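Local coordinates for periplasmic branched-chain amino acid-binding protein (Burkholderia mallei, PDB 3I09) that probably captures branched-chain amino acids or related small carboxylates in the periplasm and delivers them to an ABC transporter, at residues A[248-256]-A[346-357]; A[74-85]-A[97-108]. All blocks are in the same frame, centred on the assembly; numbering follows the deposited sequence. Where two conformers were deposited one is given.

Contact 1: residues A[248-256]-A[346-357]; sequences VLTDSWYWN and EPWDYYKVVATI
The indole of W255 bonds to the backbone of a turn: its NE1 gives the single direct hydrogen bond between 248-256 and 346-357, to W348 O at 2.9 Å. The acceptor lies in the indole plane, yet the N-H meets the carbonyl from above, 53° out of the carbonyl plane. W348 CB lies 3.6 Å from W255 NE1, out of the indole plane, and N256 CB covers the centre of one indole face. The acceptor belongs to a type II beta turn, E346 to D349, closed by D349 N to E346 O. From it the chain enters strand 351-357, which, like strand 248-251, pairs antiparallel with strand 329-338; the two segments' strands run 72° apart. Y351, its CG beside the backbone N (chi1 -56°), sets CE2 3.8 Å from Y254 CB and CE1 4.2 Å from L249 CD1; both tyrosines have two conformers, so their ring geometry is tentative. Waters complete the polar seam: one donates to W253 O (2.7 Å) and to Y351 OH, another accepts from N256 ND2 and donates to D349 OD1. N256 OD1 is bound to R262, and D349 forms a salt bridge with K339.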
loop_
_atom_site.group_PDB
_atom_site.type_symbol
_atom_site.label_atom_id
_atom_site.label_comp_id
_atom_site.label_asym_id
_atom_site.label_seq_id
_atom_site.Cartn_x
_atom_site.Cartn_y
_atom_site.Cartn_z
ATOM N N VAL A 248 -5.388 14.061 8.501
ATOM C CA VAL A 248 -6.082 12.802 8.732
ATOM C C VAL A 248 -5.679 11.821 7.636
ATOM O O VAL A 248 -5.596 12.151 6.432
ATOM C CB VAL A 248 -7.583 13.024 8.774
ATOM C CG1 VAL A 248 -8.305 11.717 8.811
ATOM C CG2 VAL A 248 -7.956 13.928 10.013
ATOM N N LEU A 249 -5.365 10.605 8.040
ATOM C CA LEU A 249 -4.929 9.622 7.072
ATOM C C LEU A 249 -5.473 8.246 7.428
ATOM O O LEU A 249 -5.919 8.016 8.558
ATOM C CB LEU A 249 -3.404 9.631 6.953
ATOM C CG LEU A 249 -2.608 9.386 8.193
ATOM C CD1 LEU A 249 -2.430 7.925 8.258
ATOM C CD2 LEU A 249 -1.220 10.116 8.168
ATOM N N THR A 250 -5.432 7.355 6.443
ATOM C CA THR A 250 -5.858 5.982 6.588
ATOM C C THR A 250 -4.633 5.095 6.433
ATOM O O THR A 250 -3.898 5.243 5.445
ATOM C CB THR A 250 -6.927 5.595 5.529
ATOM O OG1 THR A 250 -8.083 6.374 5.746
ATOM C CG2 THR A 250 -7.367 4.153 5.673
ATOM N N ASP A 251 -4.393 4.193 7.384
ATOM C CA ASP A 251 -3.240 3.262 7.231
ATOM C C ASP A 251 -3.618 1.901 7.760
ATOM O O ASP A 251 -4.608 1.769 8.461
ATOM C CB ASP A 251 -1.973 3.800 7.910
ATOM C CG ASP A 251 -0.620 3.262 7.241
ATOM O OD1 ASP A 251 -0.634 2.259 6.480
ATOM O OD2 ASP A 251 0.451 3.911 7.404
ATOM N N SER A 252 -2.836 0.874 7.429
ATOM C CA SER A 252 -3.169 -0.478 7.848
ATOM C C SER A 252 -2.459 -0.948 9.094
ATOM O O SER A 252 -2.806 -1.999 9.623
ATOM C CB SER A 252 -2.871 -1.477 6.708
ATOM O OG SER A 252 -1.478 -1.600 6.487
ATOM N N TRP A 253 -1.415 -0.236 9.518
ATOM C CA TRP A 253 -0.550 -0.708 10.622
ATOM C C TRP A 253 0.323 0.432 11.073
ATOM O O TRP A 253 0.680 1.304 10.269
ATOM C CB TRP A 253 0.322 -1.845 10.125
ATOM C CG TRP A 253 1.143 -2.543 11.145
ATOM C CD1 TRP A 253 0.768 -3.626 11.880
ATOM C CD2 TRP A 253 2.494 -2.254 11.511
ATOM N NE1 TRP A 253 1.801 -4.031 12.700
ATOM C CE2 TRP A 253 2.881 -3.208 12.475
ATOM C CE3 TRP A 253 3.419 -1.281 11.119
ATOM C CZ2 TRP A 253 4.151 -3.195 13.076
ATOM C CZ3 TRP A 253 4.706 -1.315 11.668
ATOM C CH2 TRP A 253 5.046 -2.237 12.651
ATOM N N TYR A 254 0.620 0.456 12.376
ATOM C CA TYR A 254 1.540 1.448 12.912
ATOM C C TYR A 254 2.295 0.808 14.064
ATOM O O TYR A 254 1.734 -0.013 14.858
ATOM C CB TYR A 254 0.854 2.784 13.315
ATOM C CG TYR A 254 -0.230 2.672 14.366
ATOM C CD1 TYR A 254 -1.455 2.075 14.081
ATOM C CD2 TYR A 254 -0.031 3.171 15.652
ATOM C CE1 TYR A 254 -2.456 1.989 15.050
ATOM C CE2 TYR A 254 -1.017 3.082 16.614
ATOM C CZ TYR A 254 -2.221 2.489 16.310
ATOM O OH TYR A 254 -3.188 2.381 17.277
ATOM N N TRP A 255 3.579 1.147 14.114
ATOM C CA TRP A 255 4.523 0.457 15.002
ATOM C C TRP A 255 4.104 0.523 16.467
ATOM O O TRP A 255 4.357 -0.414 17.219
ATOM C CB TRP A 255 5.941 1.022 14.792
ATOM C CG TRP A 255 6.116 2.419 15.287
ATOM C CD1 TRP A 255 5.929 3.602 14.603
ATOM C CD2 TRP A 255 6.516 2.765 16.593
ATOM N NE1 TRP A 255 6.201 4.666 15.429
ATOM C CE2 TRP A 255 6.543 4.180 16.669
ATOM C CE3 TRP A 255 6.837 2.012 17.735
ATOM C CZ2 TRP A 255 6.897 4.859 17.843
ATOM C CZ3 TRP A 255 7.152 2.699 18.916
ATOM C CH2 TRP A 255 7.203 4.101 18.949
ATOM N N ASN A 256 3.476 1.620 16.863
ATOM C CA ASN A 256 3.162 1.839 18.278
ATOM C C ASN A 256 1.728 1.450 18.652
ATOM O O ASN A 256 1.254 1.815 19.710
ATOM C CB ASN A 256 3.389 3.304 18.661
ATOM C CG ASN A 256 3.629 3.486 20.167
ATOM O OD1 ASN A 256 4.073 2.557 20.847
ATOM N ND2 ASN A 256 3.348 4.706 20.695
ATOM N N GLU A 346 8.099 10.251 21.940
ATOM C CA GLU A 346 9.395 9.654 21.628
ATOM C C GLU A 346 9.555 9.696 20.130
ATOM O O GLU A 346 8.581 9.986 19.410
ATOM C CB GLU A 346 9.519 8.229 22.164
ATOM C CG GLU A 346 8.454 7.279 21.630
ATOM C CD GLU A 346 7.158 7.293 22.390
ATOM O OE1 GLU A 346 7.180 7.517 23.611
ATOM O OE2 GLU A 346 6.103 6.989 21.770
ATOM N N PRO A 347 10.773 9.400 19.638
ATOM C CA PRO A 347 10.950 9.433 18.189
ATOM C C PRO A 347 9.978 8.512 17.481
ATOM O O PRO A 347 9.692 7.400 17.941
ATOM C CB PRO A 347 12.392 8.959 18.014
ATOM C CG PRO A 347 13.053 9.372 19.309
ATOM C CD PRO A 347 12.035 9.131 20.339
ATOM N N TRP A 348 9.473 8.997 16.351
ATOM C CA TRP A 348 8.491 8.294 15.526
ATOM C C TRP A 348 7.095 8.181 16.095
ATOM O O TRP A 348 6.246 7.522 15.489
ATOM C CB TRP A 348 8.994 6.924 15.021
ATOM C CG TRP A 348 10.304 6.948 14.283
ATOM C CD1 TRP A 348 11.549 6.877 14.845
ATOM C CD2 TRP A 348 10.506 6.904 12.871
ATOM N NE1 TRP A 348 12.522 6.857 13.864
ATOM C CE2 TRP A 348 11.909 6.886 12.643
ATOM C CE3 TRP A 348 9.648 6.950 11.773
ATOM C CZ2 TRP A 348 12.461 6.851 11.367
ATOM C CZ3 TRP A 348 10.195 6.920 10.497
ATOM C CH2 TRP A 348 11.600 6.884 10.307
ATOM N N ASP A 349 6.825 8.837 17.225
ATOM C CA ASP A 349 5.479 8.840 17.805
ATOM C C ASP A 349 4.639 9.895 17.079
ATOM O O ASP A 349 4.629 11.039 17.475
ATOM C CB ASP A 349 5.567 9.091 19.325
ATOM C CG ASP A 349 4.216 9.265 19.997
ATOM O OD1 ASP A 349 3.213 8.836 19.427
ATOM O OD2 ASP A 349 4.169 9.789 21.140
ATOM N N TYR A 350 3.947 9.501 16.007
ATOM C CA TYR A 350 3.311 10.467 15.131
ATOM C C TYR A 350 1.786 10.440 15.095
ATOM O O TYR A 350 1.194 11.436 14.636
ATOM C CB TYR A 350 3.816 10.287 13.681
ATOM C CG TYR A 350 5.305 10.441 13.448
ATOM C CD1 TYR A 350 6.112 11.196 14.297
ATOM C CD2 TYR A 350 5.905 9.930 12.294
ATOM C CE1 TYR A 350 7.464 11.382 14.030
ATOM C CE2 TYR A 350 7.272 10.098 12.045
ATOM C CZ TYR A 350 8.032 10.790 12.912
ATOM O OH TYR A 350 9.372 10.954 12.680
ATOM N N TYR A 351 1.148 9.348 15.529
ATOM C CA TYR A 351 -0.267 9.098 15.266
ATOM C C TYR A 351 -1.165 9.097 16.485
ATOM O O TYR A 351 -0.778 8.570 17.520
ATOM C CB TYR A 351 -0.414 7.700 14.701
ATOM C CG TYR A 351 0.376 7.382 13.471
ATOM C CD1 TYR A 351 -0.030 7.848 12.228
ATOM C CD2 TYR A 351 1.478 6.546 13.534
ATOM C CE1 TYR A 351 0.652 7.505 11.090
ATOM C CE2 TYR A 351 2.184 6.211 12.393
ATOM C CZ TYR A 351 1.774 6.704 11.179
ATOM O OH TYR A 351 2.465 6.380 10.039
ATOM N N LYS A 352 -2.381 9.606 16.322
ATOM C CA LYS A 352 -3.476 9.429 17.245
ATOM C C LYS A 352 -4.491 8.609 16.467
ATOM O O LYS A 352 -4.816 8.966 15.328
ATOM C CB LYS A 352 -4.088 10.773 17.596
ATOM C CG LYS A 352 -3.189 11.648 18.466
ATOM C CD LYS A 352 -3.803 13.015 18.811
ATOM C CE LYS A 352 -3.761 14.013 17.654
ATOM N NZ LYS A 352 -4.037 15.395 18.150
ATOM N N VAL A 353 -5.025 7.539 17.049
ATOM C CA VAL A 353 -6.090 6.799 16.336
ATOM C C VAL A 353 -7.444 7.510 16.479
ATOM O O VAL A 353 -7.932 7.769 17.588
ATOM C CB VAL A 353 -6.193 5.328 16.790
ATOM C CG1 VAL A 353 -7.333 4.615 16.026
ATOM C CG2 VAL A 353 -4.875 4.606 16.598
ATOM N N VAL A 354 -8.050 7.861 15.374
ATOM C CA VAL A 354 -9.356 8.513 15.382
ATOM C C VAL A 354 -10.451 7.420 15.434
ATOM O O VAL A 354 -11.407 7.517 16.208
ATOM C CB VAL A 354 -9.514 9.384 14.119
ATOM C CG1 VAL A 354 -10.903 10.086 14.021
ATOM C CG2 VAL A 354 -8.425 10.413 14.055
ATOM N N ALA A 355 -10.300 6.385 14.608
ATOM C CA ALA A 355 -11.285 5.309 14.486
ATOM C C ALA A 355 -10.636 4.059 13.910
ATOM O O ALA A 355 -9.663 4.126 13.155
ATOM C CB ALA A 355 -12.463 5.721 13.605
ATOM N N THR A 356 -11.170 2.917 14.311
ATOM C CA THR A 356 -10.877 1.659 13.628
ATOM C C THR A 356 -11.972 1.422 12.597
ATOM O O THR A 356 -13.160 1.482 12.935
ATOM C CB THR A 356 -10.815 0.509 14.625
ATOM O OG1 THR A 356 -9.741 0.744 15.534
ATOM C CG2 THR A 356 -10.603 -0.832 13.929
ATOM N N ILE A 357 -11.599 1.144 11.348
ATOM C CA ILE A 357 -12.565 0.871 10.285
ATOM C C ILE A 357 -12.634 -0.625 10.113
ATOM O O ILE A 357 -11.625 -1.236 9.708
ATOM C CB ILE A 357 -12.166 1.501 8.939
ATOM C CG1 ILE A 357 -11.899 3.009 9.102
ATOM C CG2 ILE A 357 -13.280 1.295 7.885
ATOM C CD1 ILE A 357 -11.026 3.565 7.999
HETATM O O HOH W 1 2.430 3.327 10.152
HETATM O O HOH W 2 0.752 6.247 7.888
HETATM O O HOH W 3 3.837 6.851 22.984
HETATM O O HOH W 4 2.265 6.571 18.910
#

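Contact 2: residues A[74-85]-A[97-108]; sequences LLVGGTNSATAL and VYINIGAGADTL. With AAE (acetoacetic acid), chain C.
L75 and Y98 lie side by side on neighbouring parallel strands and point the same way, with L75 CD2 3.7 Å from Y98 CD1. Y98 CG is anti to the backbone N (chi1 174°), which carries the ring past G77, where no side chain intervenes, to helix 81-94. There Y98 OH donates to A84 O at 2.8 Å, in the carbonyl plane and on a lone pair. The same hydroxyl accepts from N100 ND2, while N100 OD1 takes A103 N in an Asx motif; phenol and amide thus fix each other against the helix. A84 CB touches both N100 ND2 and A103 CB, the second pair tight at 3.4 Å. Strand 72-77, helix 81-94 and strand 97-100 form a beta-alpha-beta unit; at its C-terminal strand ends the loops and helix start hold acetoacetic acid, as in type I periplasmic binding proteins. N80 OD1 accepts from T83 N as N-cap, its ND2 is held by N54, and its N binds the ligand's keto oxygen O8 at 2.9 Å. S81 OG accepts from A105 N (3.0 Å) and donates to ligand O1 (2.5 Å). G104 N meets O1 too, at 2.7 Å, and S81 N donates to O3 at 2.8 Å; the helix N terminus probably helps stabilise this carboxylate.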
loop_
_atom_site.group_PDB
_atom_site.type_symbol
_atom_site.label_atom_id
_atom_site.label_comp_id
_atom_site.label_asym_id
_atom_site.label_seq_id
_atom_site.Cartn_x
_atom_site.Cartn_y
_atom_site.Cartn_z
ATOM N N LEU A 74 6.780 -17.819 -5.437
ATOM C CA LEU A 74 5.997 -16.633 -5.023
ATOM C C LEU A 74 6.623 -15.370 -5.610
ATOM O O LEU A 74 7.839 -15.159 -5.483
ATOM C CB LEU A 74 5.987 -16.477 -3.498
ATOM C CG LEU A 74 5.426 -15.161 -2.924
ATOM C CD1 LEU A 74 3.917 -15.012 -3.227
ATOM C CD2 LEU A 74 5.697 -15.019 -1.399
ATOM N N LEU A 75 5.772 -14.532 -6.197
ATOM C CA LEU A 75 6.115 -13.158 -6.560
ATOM C C LEU A 75 5.471 -12.205 -5.571
ATOM O O LEU A 75 4.226 -12.174 -5.397
ATOM C CB LEU A 75 5.694 -12.833 -7.985
ATOM C CG LEU A 75 5.998 -11.425 -8.480
ATOM C CD1 LEU A 75 7.526 -11.182 -8.493
ATOM C CD2 LEU A 75 5.334 -11.151 -9.878
ATOM N N VAL A 76 6.318 -11.445 -4.888
ATOM C CA VAL A 76 5.877 -10.393 -3.986
ATOM C C VAL A 76 6.018 -9.081 -4.726
ATOM O O VAL A 76 7.124 -8.696 -5.097
ATOM C CB VAL A 76 6.674 -10.314 -2.680
ATOM C CG1 VAL A 76 6.106 -9.170 -1.767
ATOM C CG2 VAL A 76 6.612 -11.691 -1.944
ATOM N N GLY A 77 4.892 -8.397 -4.897
ATOM C CA GLY A 77 4.826 -7.127 -5.609
ATOM C C GLY A 77 4.992 -5.985 -4.626
ATOM O O GLY A 77 4.282 -5.884 -3.622
ATOM N N GLY A 78 5.908 -5.072 -4.937
ATOM C CA GLY A 78 6.117 -3.897 -4.107
ATOM C C GLY A 78 5.334 -2.693 -4.598
ATOM O O GLY A 78 4.155 -2.787 -4.946
ATOM N N THR A 79 5.980 -1.543 -4.563
ATOM C CA THR A 79 5.319 -0.276 -4.840
ATOM C C THR A 79 5.107 -0.073 -6.352
ATOM O O THR A 79 5.660 -0.796 -7.183
ATOM C CB THR A 79 6.128 0.884 -4.227
ATOM O OG1 THR A 79 7.492 0.785 -4.630
ATOM C CG2 THR A 79 6.072 0.847 -2.659
ATOM N N ASN A 80 4.242 0.892 -6.654
ATOM C CA ASN A 80 3.959 1.390 -7.993
ATOM C C ASN A 80 2.880 0.541 -8.695
ATOM O O ASN A 80 3.137 -0.591 -9.108
ATOM C CB ASN A 80 5.230 1.527 -8.823
ATOM C CG ASN A 80 4.961 2.191 -10.183
ATOM O OD1 ASN A 80 3.953 1.864 -10.855
ATOM N ND2 ASN A 80 5.848 3.113 -10.598
ATOM N N SER A 81 1.670 1.094 -8.787
ATOM C CA SER A 81 0.539 0.352 -9.333
ATOM C C SER A 81 0.693 -0.000 -10.817
ATOM O O SER A 81 0.116 -0.974 -11.244
ATOM C CB SER A 81 -0.790 1.089 -9.127
ATOM O OG SER A 81 -1.195 1.073 -7.772
ATOM N N ALA A 82 1.451 0.784 -11.589
ATOM C CA ALA A 82 1.685 0.421 -13.002
ATOM C C ALA A 82 2.480 -0.894 -13.031
ATOM O O ALA A 82 2.147 -1.816 -13.806
ATOM C CB ALA A 82 2.405 1.526 -13.766
ATOM N N THR A 83 3.506 -1.002 -12.174
ATOM C CA THR A 83 4.269 -2.249 -12.074
ATOM C C THR A 83 3.434 -3.376 -11.487
ATOM O O THR A 83 3.552 -4.534 -11.918
ATOM C CB THR A 83 5.587 -2.127 -11.306
ATOM O OG1 THR A 83 5.350 -2.055 -9.900
ATOM C CG2 THR A 83 6.398 -0.924 -11.741
ATOM N N ALA A 84 2.560 -3.054 -10.539
ATOM C CA ALA A 84 1.718 -4.084 -9.929
ATOM C C ALA A 84 0.830 -4.764 -10.977
ATOM O O ALA A 84 0.597 -5.978 -10.922
ATOM C CB ALA A 84 0.818 -3.500 -8.812
ATOM N N LEU A 85 0.270 -3.952 -11.855
ATOM C CA LEU A 85 -0.638 -4.417 -12.914
ATOM C C LEU A 85 0.067 -5.158 -14.021
ATOM O O LEU A 85 -0.462 -6.129 -14.516
ATOM C CB LEU A 85 -1.457 -3.264 -13.446
ATOM C CG LEU A 85 -2.492 -2.732 -12.442
ATOM C CD1 LEU A 85 -3.077 -1.409 -12.936
ATOM C CD2 LEU A 85 -3.617 -3.747 -12.182
ATOM N N VAL A 97 1.524 -17.768 -7.978
ATOM C CA VAL A 97 1.042 -16.993 -6.848
ATOM C C VAL A 97 1.715 -15.614 -6.740
ATOM O O VAL A 97 2.953 -15.491 -6.733
ATOM C CB VAL A 97 1.222 -17.770 -5.500
ATOM C CG1 VAL A 97 0.728 -16.911 -4.282
ATOM C CG2 VAL A 97 0.500 -19.150 -5.583
ATOM N N TYR A 98 0.882 -14.585 -6.676
ATOM C CA TYR A 98 1.310 -13.213 -6.696
ATOM C C TYR A 98 0.651 -12.469 -5.519
ATOM O O TYR A 98 -0.590 -12.319 -5.472
ATOM C CB TYR A 98 0.920 -12.575 -8.028
ATOM C CG TYR A 98 1.175 -11.069 -8.147
ATOM C CD1 TYR A 98 2.394 -10.492 -7.785
ATOM C CD2 TYR A 98 0.198 -10.237 -8.676
ATOM C CE1 TYR A 98 2.616 -9.128 -7.938
ATOM C CE2 TYR A 98 0.396 -8.884 -8.829
ATOM C CZ TYR A 98 1.596 -8.328 -8.460
ATOM O OH TYR A 98 1.753 -6.981 -8.603
ATOM N N ILE A 99 1.482 -11.983 -4.598
ATOM C CA ILE A 99 0.977 -11.208 -3.496
ATOM C C ILE A 99 1.527 -9.803 -3.609
ATOM O O ILE A 99 2.749 -9.583 -3.605
ATOM C CB ILE A 99 1.354 -11.821 -2.154
ATOM C CG1 ILE A 99 0.831 -13.245 -2.093
ATOM C CG2 ILE A 99 0.748 -10.972 -1.025
ATOM C CD1 ILE A 99 1.204 -13.977 -0.792
ATOM N N ASN A 100 0.631 -8.846 -3.787
ATOM C CA ASN A 100 1.027 -7.447 -3.860
ATOM C C ASN A 100 0.802 -6.699 -2.549
ATOM O O ASN A 100 -0.298 -6.735 -1.978
ATOM C CB ASN A 100 0.328 -6.710 -4.976
ATOM C CG ASN A 100 0.955 -5.333 -5.187
ATOM O OD1 ASN A 100 0.750 -4.441 -4.378
ATOM N ND2 ASN A 100 1.795 -5.197 -6.229
ATOM N N ILE A 101 1.875 -6.067 -2.056
ATOM C CA ILE A 101 1.805 -5.268 -0.835
ATOM C C ILE A 101 1.870 -3.758 -1.116
ATOM O O ILE A 101 1.018 -2.976 -0.654
ATOM C CB ILE A 101 2.971 -5.616 0.138
ATOM C CG1 ILE A 101 2.730 -6.968 0.838
ATOM C CG2 ILE A 101 3.123 -4.536 1.206
ATOM C CD1 ILE A 101 2.663 -8.103 -0.034
ATOM N N GLY A 102 2.893 -3.328 -1.853
ATOM C CA GLY A 102 3.201 -1.913 -1.888
ATOM C C GLY A 102 2.271 -1.041 -2.716
ATOM O O GLY A 102 2.186 0.167 -2.460
ATOM N N ALA A 103 1.577 -1.638 -3.687
ATOM C CA ALA A 103 0.761 -0.901 -4.636
ATOM C C ALA A 103 -0.669 -0.812 -4.148
ATOM O O ALA A 103 -1.159 -1.682 -3.449
ATOM C CB ALA A 103 0.812 -1.551 -6.035
ATOM N N GLY A 104 -1.327 0.288 -4.492
ATOM C CA GLY A 104 -2.666 0.539 -4.036
ATOM C C GLY A 104 -3.836 0.346 -4.947
ATOM O O GLY A 104 -4.937 0.196 -4.464
ATOM N N ALA A 105 -3.644 0.386 -6.265
ATOM C CA ALA A 105 -4.810 0.464 -7.143
ATOM C C ALA A 105 -5.793 -0.678 -6.895
ATOM O O ALA A 105 -5.427 -1.868 -6.998
ATOM C CB ALA A 105 -4.405 0.483 -8.622
ATOM N N ASP A 106 -7.057 -0.327 -6.632
ATOM C CA ASP A 106 -8.095 -1.354 -6.420
ATOM C C ASP A 106 -8.431 -2.167 -7.682
ATOM O O ASP A 106 -9.133 -3.173 -7.600
ATOM C CB ASP A 106 -9.357 -0.775 -5.751
ATOM C CG ASP A 106 -10.201 0.105 -6.661
ATOM O OD1 ASP A 106 -9.703 0.635 -7.671
ATOM O OD2 ASP A 106 -11.392 0.320 -6.304
ATOM N N THR A 107 -7.902 -1.727 -8.830
ATOM C CA THR A 107 -7.976 -2.455 -10.082
ATOM C C THR A 107 -7.535 -3.929 -9.923
ATOM O O THR A 107 -8.028 -4.850 -10.591
ATOM C CB THR A 107 -7.035 -1.760 -11.133
ATOM O OG1 THR A 107 -7.196 -0.341 -11.042
ATOM C CG2 THR A 107 -7.376 -2.204 -12.475
ATOM N N LEU A 108 -6.554 -4.136 -9.053
ATOM C CA LEU A 108 -5.982 -5.438 -8.808
ATOM C C LEU A 108 -6.981 -6.492 -8.319
ATOM O O LEU A 108 -6.724 -7.663 -8.490
ATOM C CB LEU A 108 -4.833 -5.323 -7.790
ATOM C CG LEU A 108 -3.546 -4.775 -8.374
ATOM C CD1 LEU A 108 -2.670 -4.260 -7.191
ATOM C CD2 LEU A 108 -2.757 -5.852 -9.271
HETATM O O1 AAE C . 0.189 2.093 -5.900
HETATM C C2 AAE C . 1.046 2.993 -5.969
HETATM O O3 AAE C . 1.583 3.327 -7.048
HETATM C C4 AAE C . 1.401 3.746 -4.698
HETATM C C5 AAE C . 2.578 3.122 -4.002
HETATM O O8 AAE C . 3.007 1.990 -4.329
HETATM C C9 AAE C . 3.080 3.870 -2.801
HETATM O O HOH W 5 3.919 -3.551 -7.659
#

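Overall arrangement
From the N terminus, contact 2 closes first: strand 72-77 leads through helix 81-94 to strand 97-100, a short loop within the mixed sheet that also contains strand 5-11. The chain then passes through the four-stranded parallel sheet whose strands fall between 142 and 228 before contact 1 opens at 248 and closes a much longer excursion, 89 residues rich in helix, at 346. The contacts stand in series, neither nesting nor crossing. The centres of contacts 1 and 2 are about 23 Å apart and the nearest atoms of contacts 1 and 2 about 8 Å, without touching. Helix 278-297 meets both, through W253 of contact 1 and L74 and I101 of contact 2. Contact 2 holds the ligand directly; the side chain of D251 in contact 1 is about 10 Å from the bound acetoacetic acid.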